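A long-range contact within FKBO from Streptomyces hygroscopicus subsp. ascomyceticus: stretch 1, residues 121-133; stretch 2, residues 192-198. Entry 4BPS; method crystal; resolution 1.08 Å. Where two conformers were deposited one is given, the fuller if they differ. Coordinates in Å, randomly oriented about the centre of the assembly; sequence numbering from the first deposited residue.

Stretch 1, residues 121-133: NVFQLTRSLGYPL
Stretch 2 192-198: VFLAARG

How do the two stretches lie against each other? Stretch 1 opens in a helix already under way before Asn 121, and Gly 130 is the first residue to leave helical phi/psi; the chain then turns through Pro 132 and enters a strand at Leu 133. Stretch 2 continues a strand that begins earlier in the chain and runs to Ala 196, followed by Arg 197 and Gly 198. Helix and strand run in roughly the same direction, 30° apart (signed angle -30°), their axes 9.9 Å apart at closest approach. The backbones come closest in the segments that follow: Val 122 CA to Phe 193 CA is 8.5 Å, whereas Tyr 131 CA to Arg 197 CA is 3.9 Å.

Which backbone donors and acceptors pair across the contact? Leu 133 (phi/psi -92/100) and Ala 196 (-122/145) form an antiparallel hydrogen-bonded pair, CA to CA 5.0 Å. Leu 133 N gives its hydrogen to Ala 196 O at 3.2 Å and 162°, and Ala 196 N returns one to Leu 133 O at 2.8 Å and 152°, so both amides are satisfied by each other's carbonyls. Leu 133 O also lies 3.2 Å from Ala 195 CA in a CA-H...O contact. Pro 132 N sits 3.3 Å from Ala 196 O, but proline has no amide hydrogen to share. The Leu 133 and Ala 196 side chains lie on the same face of the sheet, CB to CB 4.2 Å; with chi1 m and chi2 t, Leu 133 brings CD1 to 3.6 Å from Gly 198 O.

How is the turn's polar backbone satisfied? Tyr 131 N is bonded to Thr 126 O at 2.8 Å, while Gly 130 N makes only weak bonds, each 3.2 Å, to Thr 126 O and Arg 127 O. Gly 130 adopts 90/36, where a CB would jam against the preceding carbonyl oxygen. One water bridges the stretches, donating to Gly 130 O at 3.1 Å and to Arg 197 O at 2.9 Å; Gly 130 O also receives a CA-H...O contact from Arg 197 CA at 3.4 Å. Tyr 131 (-129/65, chi1 m, chi2 77°) has its CB 4.0 Å from Ala 195 CB, and its ring CD2 comes within 3.4 Å of Arg 197 N. Its hydroxyl is hydrogen-bonded elsewhere in the structure.

What fills the space between helix and strand? Phe 193 (-150/152, chi1 p, chi2 -85°) points toward the helix. Val 122, chi1 t, sets CG1 over one face of its ring, 3.8 Å from the centroid and 10° off the normal, a CH-pi contact. Leu 125, chi1 t and chi2 p, approaches the ring edge, CD2 to Phe 193 CZ 4.3 Å. Thr 126, chi1 p, splits its roles: OG1 donates to Phe 123 O at 2.8 Å within the helix, leaving CG2 to pack 3.9 Å from Phe 193 CE2 and 4.1 Å from Ala 195 CB.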

# COMPACT_ATOMS: atom_id res chain seq x y z
N ASN A 121 -15.50 -8.41 -2.67
CA ASN A 121 -16.09 -7.36 -3.47
C ASN A 121 -15.05 -6.69 -4.38
O ASN A 121 -15.35 -6.37 -5.53
CB ASN A 121 -16.80 -6.33 -2.59
CG ASN A 121 -18.06 -6.89 -1.96
OD1 ASN A 121 -18.64 -7.85 -2.49
ND2 ASN A 121 -18.47 -6.35 -0.83
N VAL A 122 -13.82 -6.51 -3.88
CA VAL A 122 -12.73 -6.00 -4.72
C VAL A 122 -12.43 -6.94 -5.89
O VAL A 122 -12.36 -6.51 -7.06
CB VAL A 122 -11.48 -5.73 -3.87
CG1 VAL A 122 -10.27 -5.42 -4.75
CG2 VAL A 122 -11.72 -4.58 -2.88
N PHE A 123 -12.24 -8.23 -5.61
CA PHE A 123 -11.96 -9.18 -6.68
C PHE A 123 -13.11 -9.21 -7.67
O PHE A 123 -12.89 -9.24 -8.89
CB PHE A 123 -11.70 -10.59 -6.14
CG PHE A 123 -10.46 -10.73 -5.29
CD1 PHE A 123 -9.22 -10.27 -5.71
CD2 PHE A 123 -10.53 -11.38 -4.07
CE1 PHE A 123 -8.09 -10.44 -4.92
CE2 PHE A 123 -9.41 -11.53 -3.26
CZ PHE A 123 -8.19 -11.07 -3.69
N GLN A 124 -14.35 -9.21 -7.17
CA GLN A 124 -15.49 -9.24 -8.08
C GLN A 124 -15.59 -7.99 -8.94
O GLN A 124 -15.94 -8.10 -10.11
CB GLN A 124 -16.77 -9.43 -7.28
CG GLN A 124 -18.01 -9.50 -8.15
CD GLN A 124 -17.90 -10.50 -9.34
OE1 GLN A 124 -17.42 -11.62 -9.19
NE2 GLN A 124 -18.36 -10.08 -10.52
N LEU A 125 -15.31 -6.81 -8.38
CA LEU A 125 -15.36 -5.58 -9.15
C LEU A 125 -14.29 -5.58 -10.25
O LEU A 125 -14.53 -5.18 -11.39
CB LEU A 125 -15.17 -4.35 -8.25
CG LEU A 125 -15.35 -3.01 -8.99
CD1 LEU A 125 -16.81 -2.80 -9.36
CD2 LEU A 125 -14.83 -1.86 -8.12
N THR A 126 -13.07 -5.99 -9.89
CA THR A 126 -12.02 -6.04 -10.89
C THR A 126 -12.39 -6.99 -12.01
O THR A 126 -12.12 -6.69 -13.18
CB THR A 126 -10.64 -6.38 -10.28
OG1 THR A 126 -10.65 -7.69 -9.72
CG2 THR A 126 -10.21 -5.32 -9.25
N ARG A 127 -13.02 -8.11 -11.69
CA ARG A 127 -13.47 -9.02 -12.74
C ARG A 127 -14.59 -8.40 -13.58
O ARG A 127 -14.53 -8.41 -14.83
CB ARG A 127 -13.92 -10.34 -12.14
CG ARG A 127 -12.81 -11.17 -11.61
CD ARG A 127 -13.29 -12.58 -11.29
NE ARG A 127 -14.31 -12.64 -10.24
CZ ARG A 127 -14.05 -12.83 -8.94
NH1 ARG A 127 -12.80 -12.97 -8.50
NH2 ARG A 127 -15.06 -12.89 -8.09
N SER A 128 -15.62 -7.87 -12.92
CA SER A 128 -16.78 -7.35 -13.62
C SER A 128 -16.47 -6.16 -14.52
O SER A 128 -17.01 -6.05 -15.62
CB SER A 128 -17.85 -6.94 -12.61
OG SER A 128 -18.97 -6.39 -13.26
N LEU A 129 -15.59 -5.27 -14.06
CA LEU A 129 -15.25 -4.09 -14.84
C LEU A 129 -14.19 -4.40 -15.91
O LEU A 129 -14.01 -3.60 -16.83
CB LEU A 129 -14.75 -2.96 -13.96
CG LEU A 129 -15.77 -2.30 -13.03
CD1 LEU A 129 -15.10 -1.21 -12.21
CD2 LEU A 129 -16.93 -1.70 -13.77
N GLY A 130 -13.48 -5.52 -15.78
CA GLY A 130 -12.46 -5.88 -16.76
C GLY A 130 -11.07 -5.34 -16.44
O GLY A 130 -10.33 -5.02 -17.37
N TYR A 131 -10.71 -5.31 -15.16
CA TYR A 131 -9.39 -4.88 -14.71
C TYR A 131 -8.82 -5.95 -13.78
O TYR A 131 -8.62 -5.72 -12.59
CB TYR A 131 -9.43 -3.49 -14.03
CG TYR A 131 -9.93 -2.41 -14.96
CD1 TYR A 131 -11.29 -2.29 -15.25
CD2 TYR A 131 -9.05 -1.53 -15.57
CE1 TYR A 131 -11.76 -1.33 -16.13
CE2 TYR A 131 -9.51 -0.57 -16.47
CZ TYR A 131 -10.87 -0.48 -16.74
OH TYR A 131 -11.34 0.45 -17.62
N PRO A 132 -8.56 -7.15 -14.31
CA PRO A 132 -8.28 -8.29 -13.43
C PRO A 132 -6.89 -8.27 -12.79
O PRO A 132 -6.68 -9.04 -11.85
CB PRO A 132 -8.42 -9.49 -14.36
CG PRO A 132 -8.04 -8.94 -15.71
CD PRO A 132 -8.66 -7.56 -15.73
N LEU A 133 -5.94 -7.48 -13.28
CA LEU A 133 -4.57 -7.54 -12.77
C LEU A 133 -4.41 -6.54 -11.66
O LEU A 133 -4.24 -5.34 -11.91
CB LEU A 133 -3.58 -7.26 -13.89
CG LEU A 133 -3.64 -8.22 -15.08
CD1 LEU A 133 -2.52 -7.84 -16.07
CD2 LEU A 133 -3.52 -9.68 -14.70
N VAL A 192 -7.32 0.31 -0.28
CA VAL A 192 -7.14 1.08 -1.49
C VAL A 192 -6.47 0.17 -2.50
O VAL A 192 -5.59 -0.61 -2.13
CB VAL A 192 -6.23 2.31 -1.21
CG1 VAL A 192 -6.03 3.18 -2.44
CG2 VAL A 192 -6.75 3.12 -0.04
N PHE A 193 -6.83 0.27 -3.78
CA PHE A 193 -6.18 -0.59 -4.76
C PHE A 193 -6.10 0.06 -6.14
O PHE A 193 -6.93 0.92 -6.51
CB PHE A 193 -6.86 -1.97 -4.87
CG PHE A 193 -8.28 -1.90 -5.37
CD1 PHE A 193 -9.33 -1.67 -4.49
CD2 PHE A 193 -8.56 -2.06 -6.73
CE1 PHE A 193 -10.63 -1.59 -4.94
CE2 PHE A 193 -9.86 -1.99 -7.19
CZ PHE A 193 -10.89 -1.74 -6.29
N LEU A 194 -5.08 -0.36 -6.87
CA LEU A 194 -4.92 -0.08 -8.29
C LEU A 194 -4.99 -1.40 -9.05
O LEU A 194 -4.48 -2.42 -8.57
CB LEU A 194 -3.56 0.55 -8.56
CG LEU A 194 -3.40 2.00 -8.11
CD1 LEU A 194 -1.92 2.36 -8.02
CD2 LEU A 194 -4.12 2.94 -9.07
N ALA A 195 -5.59 -1.38 -10.24
CA ALA A 195 -5.69 -2.57 -11.07
C ALA A 195 -5.57 -2.17 -12.54
O ALA A 195 -5.77 -1.00 -12.91
CB ALA A 195 -7.02 -3.28 -10.84
N ALA A 196 -5.24 -3.15 -13.37
CA ALA A 196 -5.02 -2.96 -14.80
C ALA A 196 -5.93 -3.84 -15.62
O ALA A 196 -6.19 -5.01 -15.28
CB ALA A 196 -3.56 -3.25 -15.15
N ARG A 197 -6.35 -3.28 -16.76
CA ARG A 197 -7.13 -4.00 -17.77
C ARG A 197 -6.38 -5.24 -18.26
O ARG A 197 -6.95 -6.32 -18.46
CB ARG A 197 -7.42 -3.08 -18.95
CG ARG A 197 -8.04 -3.80 -20.15
CD ARG A 197 -8.35 -2.90 -21.32
NE ARG A 197 -7.19 -2.16 -21.81
CZ ARG A 197 -7.23 -1.18 -22.69
NH1 ARG A 197 -8.38 -0.78 -23.23
NH2 ARG A 197 -6.09 -0.58 -23.01
N GLY A 198 -5.08 -5.10 -18.47
CA GLY A 198 -4.28 -6.18 -18.98
C GLY A 198 -2.84 -5.75 -19.00
O GLY A 198 -2.40 -4.95 -18.18
O HOH W 1 -9.56 -7.07 -19.50